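PDB 3RBY: uncharacterized protein YLR301W from Saccharomyces cerevisiae, which is of unknown function and non-essential, but interacts with the protein HRR25 and may also interact with SEC72. Local coordinates for residues Q183-L197 with F207-Q220. Sequence-based numbering, arbitrary orientation.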
loop_
_atom_site.group_PDB
_atom_site.type_symbol
_atom_site.label_atom_id
_atom_site.label_comp_id
_atom_site.label_asym_id
_atom_site.label_seq_id
_atom_site.Cartn_x
_atom_site.Cartn_y
_atom_site.Cartn_z
ATOM N N GLN A 183 33.292 0.486 2.233
ATOM C CA GLN A 183 34.745 0.470 2.086
ATOM C C GLN A 183 35.140 -0.355 0.875
ATOM O O GLN A 183 34.800 -1.539 0.797
ATOM C CB GLN A 183 35.405 -0.129 3.310
ATOM C CG GLN A 183 35.429 0.780 4.498
ATOM C CD GLN A 183 35.959 0.067 5.716
ATOM O OE1 GLN A 183 36.303 -1.116 5.651
ATOM N NE2 GLN A 183 36.035 0.779 6.835
ATOM N N LYS A 184 35.846 0.266 -0.064
ATOM C CA LYS A 184 36.228 -0.394 -1.309
ATOM C C LYS A 184 36.904 -1.743 -1.082
ATOM O O LYS A 184 36.463 -2.762 -1.611
ATOM C CB LYS A 184 37.133 0.516 -2.143
ATOM C CG LYS A 184 36.382 1.555 -2.956
ATOM C CD LYS A 184 37.007 1.742 -4.328
ATOM C CE LYS A 184 36.593 3.067 -4.945
ATOM N NZ LYS A 184 35.769 2.875 -6.169
ATOM N N ASN A 185 37.980 -1.735 -0.302
ATOM C CA ASN A 185 38.733 -2.950 -0.016
ATOM C C ASN A 185 38.210 -3.682 1.214
ATOM O O ASN A 185 38.859 -3.701 2.259
ATOM C CB ASN A 185 40.219 -2.628 0.158
ATOM C CG ASN A 185 41.089 -3.869 0.158
ATOM O OD1 ASN A 185 42.173 -3.882 -0.424
ATOM N ND2 ASN A 185 40.615 -4.923 0.813
ATOM N N ASN A 186 37.032 -4.285 1.082
ATOM C CA ASN A 186 36.427 -5.022 2.183
ATOM C C ASN A 186 35.225 -5.850 1.741
ATOM O O ASN A 186 34.369 -5.375 0.996
ATOM C CB ASN A 186 36.021 -4.069 3.310
ATOM C CG ASN A 186 35.702 -4.797 4.602
ATOM O OD1 ASN A 186 35.912 -4.269 5.694
ATOM N ND2 ASN A 186 35.192 -6.016 4.483
ATOM N N ASN A 187 35.170 -7.093 2.208
ATOM C CA ASN A 187 34.070 -7.990 1.876
ATOM C C ASN A 187 33.295 -8.405 3.120
ATOM O O ASN A 187 32.579 -9.407 3.113
ATOM C CB ASN A 187 34.588 -9.227 1.138
ATOM C CG ASN A 187 35.946 -9.680 1.641
ATOM O OD1 ASN A 187 36.655 -10.423 0.962
ATOM N ND2 ASN A 187 36.315 -9.234 2.836
ATOM N N THR A 188 33.444 -7.628 4.187
ATOM C CA THR A 188 32.762 -7.907 5.442
ATOM C C THR A 188 31.718 -6.846 5.809
ATOM O O THR A 188 31.797 -5.678 5.400
ATOM C CB THR A 188 33.754 -8.053 6.634
ATOM O OG1 THR A 188 33.882 -6.801 7.323
ATOM C CG2 THR A 188 35.130 -8.546 6.163
ATOM N N ILE A 189 30.750 -7.286 6.603
ATOM C CA ILE A 189 29.690 -6.456 7.152
ATOM C C ILE A 189 30.251 -5.217 7.831
ATOM O O ILE A 189 29.545 -4.222 8.061
ATOM C CB ILE A 189 28.902 -7.287 8.181
ATOM C CG1 ILE A 189 27.550 -7.702 7.609
ATOM C CG2 ILE A 189 28.788 -6.572 9.539
ATOM C CD1 ILE A 189 27.449 -9.193 7.312
ATOM N N GLU A 190 31.531 -5.292 8.163
ATOM C CA GLU A 190 32.201 -4.207 8.858
ATOM C C GLU A 190 32.426 -3.036 7.897
ATOM O O GLU A 190 32.587 -1.879 8.306
ATOM C CB GLU A 190 33.531 -4.718 9.432
ATOM C CG GLU A 190 33.841 -4.185 10.811
ATOM C CD GLU A 190 32.641 -4.291 11.726
ATOM O OE1 GLU A 190 32.243 -5.438 12.032
ATOM O OE2 GLU A 190 32.082 -3.231 12.116
ATOM N N GLY A 191 32.412 -3.349 6.608
ATOM C CA GLY A 191 32.624 -2.346 5.591
ATOM C C GLY A 191 31.370 -1.623 5.135
ATOM O O GLY A 191 31.467 -0.765 4.257
ATOM N N LEU A 192 30.206 -1.942 5.710
ATOM C CA LEU A 192 28.952 -1.299 5.271
ATOM C C LEU A 192 28.365 -0.236 6.212
ATOM O O LEU A 192 28.422 -0.364 7.438
ATOM C CB LEU A 192 27.892 -2.344 4.946
ATOM C CG LEU A 192 28.321 -3.383 3.910
ATOM C CD1 LEU A 192 27.367 -4.574 3.890
ATOM C CD2 LEU A 192 28.461 -2.755 2.522
ATOM N N ASN A 193 27.806 0.815 5.608
ATOM C CA ASN A 193 27.045 1.848 6.315
ATOM C C ASN A 193 25.785 2.260 5.529
ATOM O O ASN A 193 25.836 2.426 4.304
ATOM C CB ASN A 193 27.907 3.085 6.602
ATOM C CG ASN A 193 29.221 2.742 7.281
ATOM O OD1 ASN A 193 29.346 2.824 8.513
ATOM N ND2 ASN A 193 30.220 2.375 6.476
ATOM N N PHE A 194 24.655 2.396 6.228
ATOM C CA PHE A 194 23.419 2.852 5.599
ATOM C C PHE A 194 22.721 3.835 6.514
ATOM O O PHE A 194 22.861 3.770 7.734
ATOM C CB PHE A 194 22.456 1.696 5.330
ATOM C CG PHE A 194 23.047 0.579 4.518
ATOM C CD1 PHE A 194 23.225 0.713 3.142
ATOM C CD2 PHE A 194 23.413 -0.619 5.130
ATOM C CE1 PHE A 194 23.771 -0.329 2.386
ATOM C CE2 PHE A 194 23.957 -1.666 4.387
ATOM C CZ PHE A 194 24.138 -1.524 3.010
ATOM N N ILE A 195 21.956 4.742 5.929
ATOM C CA ILE A 195 21.082 5.583 6.722
ATOM C C ILE A 195 19.761 5.790 6.001
ATOM O O ILE A 195 19.706 5.820 4.755
ATOM C CB ILE A 195 21.705 6.942 6.994
ATOM C CG1 ILE A 195 22.074 7.604 5.671
ATOM C CG2 ILE A 195 22.940 6.785 7.866
ATOM C CD1 ILE A 195 22.185 9.116 5.763
ATOM N N ARG A 196 18.704 5.892 6.796
ATOM C CA ARG A 196 17.414 6.337 6.318
ATOM C C ARG A 196 17.053 7.486 7.237
ATOM O O ARG A 196 16.945 7.310 8.453
ATOM C CB ARG A 196 16.377 5.232 6.417
ATOM C CG ARG A 196 15.746 4.887 5.095
ATOM C CD ARG A 196 14.249 4.845 5.194
ATOM N NE ARG A 196 13.775 3.583 5.727
ATOM C CZ ARG A 196 13.699 2.426 5.061
ATOM N NH1 ARG A 196 13.223 1.360 5.684
ATOM N NH2 ARG A 196 14.087 2.310 3.799
ATOM N N LEU A 197 16.926 8.671 6.660
ATOM C CA LEU A 197 16.750 9.875 7.444
ATOM C C LEU A 197 15.445 10.521 7.014
ATOM O O LEU A 197 15.111 10.503 5.827
ATOM C CB LEU A 197 17.899 10.831 7.152
ATOM C CG LEU A 197 18.873 11.284 8.231
ATOM C CD1 LEU A 197 19.736 12.376 7.627
ATOM C CD2 LEU A 197 18.153 11.792 9.487
ATOM N N PHE A 207 16.543 9.733 12.475
ATOM C CA PHE A 207 17.080 8.496 11.896
ATOM C C PHE A 207 16.106 7.360 12.037
ATOM O O PHE A 207 15.882 6.866 13.139
ATOM C CB PHE A 207 18.399 8.101 12.581
ATOM C CG PHE A 207 19.559 8.986 12.214
ATOM C CD1 PHE A 207 20.316 8.728 11.074
ATOM C CD2 PHE A 207 19.887 10.088 12.993
ATOM C CE1 PHE A 207 21.388 9.555 10.720
ATOM C CE2 PHE A 207 20.953 10.921 12.645
ATOM C CZ PHE A 207 21.704 10.653 11.508
ATOM N N LEU A 208 15.537 6.921 10.928
ATOM C CA LEU A 208 14.645 5.773 10.952
ATOM C C LEU A 208 15.474 4.502 11.018
ATOM O O LEU A 208 15.011 3.446 11.461
ATOM C CB LEU A 208 13.783 5.757 9.696
ATOM C CG LEU A 208 12.895 6.981 9.500
ATOM C CD1 LEU A 208 11.887 6.712 8.393
ATOM C CD2 LEU A 208 12.181 7.371 10.807
ATOM N N LEU A 209 16.714 4.622 10.564
ATOM C CA LEU A 209 17.606 3.490 10.453
ATOM C C LEU A 209 19.024 4.030 10.276
ATOM O O LEU A 209 19.236 5.093 9.669
ATOM C CB LEU A 209 17.159 2.620 9.289
ATOM C CG LEU A 209 18.067 1.664 8.534
ATOM C CD1 LEU A 209 17.236 1.089 7.404
ATOM C CD2 LEU A 209 19.280 2.374 7.958
ATOM N N SER A 210 19.982 3.322 10.863
ATOM C CA SER A 210 21.374 3.745 10.867
ATOM C C SER A 210 22.257 2.550 11.189
ATOM O O SER A 210 22.277 2.060 12.318
ATOM C CB SER A 210 21.596 4.858 11.892
ATOM O OG SER A 210 22.977 5.114 12.076
ATOM N N TYR A 211 22.981 2.082 10.180
ATOM C CA TYR A 211 23.785 0.884 10.295
ATOM C C TYR A 211 25.228 1.175 9.908
ATOM O O TYR A 211 25.486 1.735 8.838
ATOM C CB TYR A 211 23.223 -0.205 9.391
ATOM C CG TYR A 211 23.994 -1.492 9.471
ATOM C CD1 TYR A 211 25.130 -1.683 8.706
ATOM C CD2 TYR A 211 23.593 -2.520 10.321
ATOM C CE1 TYR A 211 25.849 -2.858 8.769
ATOM C CE2 TYR A 211 24.309 -3.714 10.396
ATOM C CZ TYR A 211 25.442 -3.877 9.615
ATOM O OH TYR A 211 26.165 -5.060 9.668
ATOM N N GLY A 212 26.164 0.808 10.777
ATOM C CA GLY A 212 27.577 0.937 10.457
ATOM C C GLY A 212 28.271 1.967 11.331
ATOM O O GLY A 212 27.627 2.834 11.936
ATOM N N LYS A 213 29.594 1.894 11.399
ATOM C CA LYS A 213 30.305 2.745 12.336
ATOM C C LYS A 213 30.813 4.059 11.735
ATOM O O LYS A 213 31.259 4.953 12.474
ATOM C CB LYS A 213 31.426 1.964 13.033
ATOM C CG LYS A 213 32.195 1.024 12.118
ATOM C CD LYS A 213 33.586 0.772 12.682
ATOM C CE LYS A 213 34.240 -0.419 12.021
ATOM N NZ LYS A 213 35.390 -0.861 12.855
ATOM N N GLU A 214 30.712 4.202 10.413
ATOM C CA GLU A 214 31.175 5.431 9.756
ATOM C C GLU A 214 30.049 6.364 9.282
ATOM O O GLU A 214 30.269 7.284 8.474
ATOM C CB GLU A 214 32.096 5.079 8.600
ATOM C CG GLU A 214 33.155 4.074 8.973
ATOM C CD GLU A 214 34.327 4.080 8.012
ATOM O OE1 GLU A 214 35.099 5.070 7.990
ATOM O OE2 GLU A 214 34.459 3.097 7.266
ATOM N N VAL A 215 28.850 6.124 9.804
ATOM C CA VAL A 215 27.666 6.920 9.482
ATOM C C VAL A 215 27.855 8.434 9.615
ATOM O O VAL A 215 27.276 9.199 8.844
ATOM C CB VAL A 215 26.473 6.456 10.332
ATOM C CG1 VAL A 215 25.348 7.470 10.275
ATOM C CG2 VAL A 215 26.011 5.070 9.866
ATOM N N ASN A 216 28.668 8.880 10.569
ATOM C CA ASN A 216 28.936 10.324 10.695
ATOM C C ASN A 216 29.774 10.907 9.547
ATOM O O ASN A 216 30.075 12.110 9.542
ATOM C CB ASN A 216 29.576 10.674 12.052
ATOM C CG ASN A 216 31.038 10.198 12.174
ATOM O OD1 ASN A 216 31.462 9.254 11.506
ATOM N ND2 ASN A 216 31.799 10.849 13.052
ATOM N N LYS A 217 30.168 10.058 8.593
ATOM C CA LYS A 217 30.872 10.535 7.396
ATOM C C LYS A 217 29.888 10.712 6.231
ATOM O O LYS A 217 30.300 10.960 5.094
ATOM C CB LYS A 217 31.991 9.579 6.981
ATOM C CG LYS A 217 33.224 9.540 7.887
ATOM C CD LYS A 217 34.177 8.430 7.385
ATOM C CE LYS A 217 35.578 8.492 8.009
ATOM N NZ LYS A 217 35.707 7.666 9.245
ATOM N N ILE A 218 28.596 10.564 6.520
ATOM C CA ILE A 218 27.549 10.768 5.530
ATOM C C ILE A 218 26.810 12.074 5.784
ATOM O O ILE A 218 26.266 12.290 6.875
ATOM C CB ILE A 218 26.539 9.634 5.551
ATOM C CG1 ILE A 218 27.276 8.293 5.553
ATOM C CG2 ILE A 218 25.607 9.761 4.374
ATOM C CD1 ILE A 218 26.379 7.099 5.287
ATOM N N PRO A 219 26.783 12.955 4.776
ATOM C CA PRO A 219 26.167 14.279 4.959
ATOM C C PRO A 219 24.670 14.121 5.285
ATOM O O PRO A 219 24.013 13.225 4.737
ATOM C CB PRO A 219 26.384 14.964 3.603
ATOM C CG PRO A 219 27.501 14.161 2.926
ATOM C CD PRO A 219 27.285 12.749 3.405
ATOM N N GLN A 220 24.160 14.962 6.184
ATOM C CA GLN A 220 22.814 14.814 6.726
ATOM C C GLN A 220 21.996 16.090 6.517
ATOM O O GLN A 220 20.854 16.185 6.964
ATOM C CB GLN A 220 22.880 14.488 8.240
ATOM C CG GLN A 220 23.410 13.086 8.589
ATOM C CD GLN A 220 24.229 13.062 9.891
ATOM O OE1 GLN A 220 23.918 13.775 10.865
ATOM N NE2 GLN A 220 25.280 12.235 9.909
HETATM O O HOH W 1 32.619 1.022 7.795
HETATM O O HOH W 2 30.565 -0.279 9.653
#
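Glu214 is tied to segment 183-197 at both ends. Its backbone N donates to Asn193 OD1 (2.7 Å), with the donor tilted 34° from the carbonyl plane, while OE2 accepts from Gln183 NE2 at 2.8 Å. That second bond meets OE2 from above the carboxylate plane, and the amide and carboxylate planes stand 76° apart. The other oxygen, OE1, takes Lys217 NZ on its anti lone pair in a salt bridge and is also hydrogen-bonded to Tyr166 OH. One water joins Glu214 OE2, Asn193 ND2 and Glu190 O; Asn193 ND2 also donates to Leu181 O. Beyond this polar end, strands 192-199 and 205-211 pair as an antiparallel hairpin. Phe194 N donates to Tyr211 O at 2.8 Å, and Tyr211 N donates back to Phe194 O at 3.0 Å. Arg196 N donates to Leu209 O, whereas Arg196 O receives Leu208 N (2.9 Å) and, weakly, Leu209 N, which defines a classic beta bulge. A chi1 of -179° swings the Tyr211 ring away from its own N and alongside Phe194, and its OH bonds Ser48 O. On the face of Ile195 and Leu197, Ile195 CG2 meets Val215 CG1 of the following 3-10 turn at 3.5 Å, and Leu197 CD2 sits over the Phe207 ring, 4.0 Å from its centroid, a CH-pi contact. Past the last backbone pair, side-chain and water bonds thus join the following loop to strands 176-183 and 192-199.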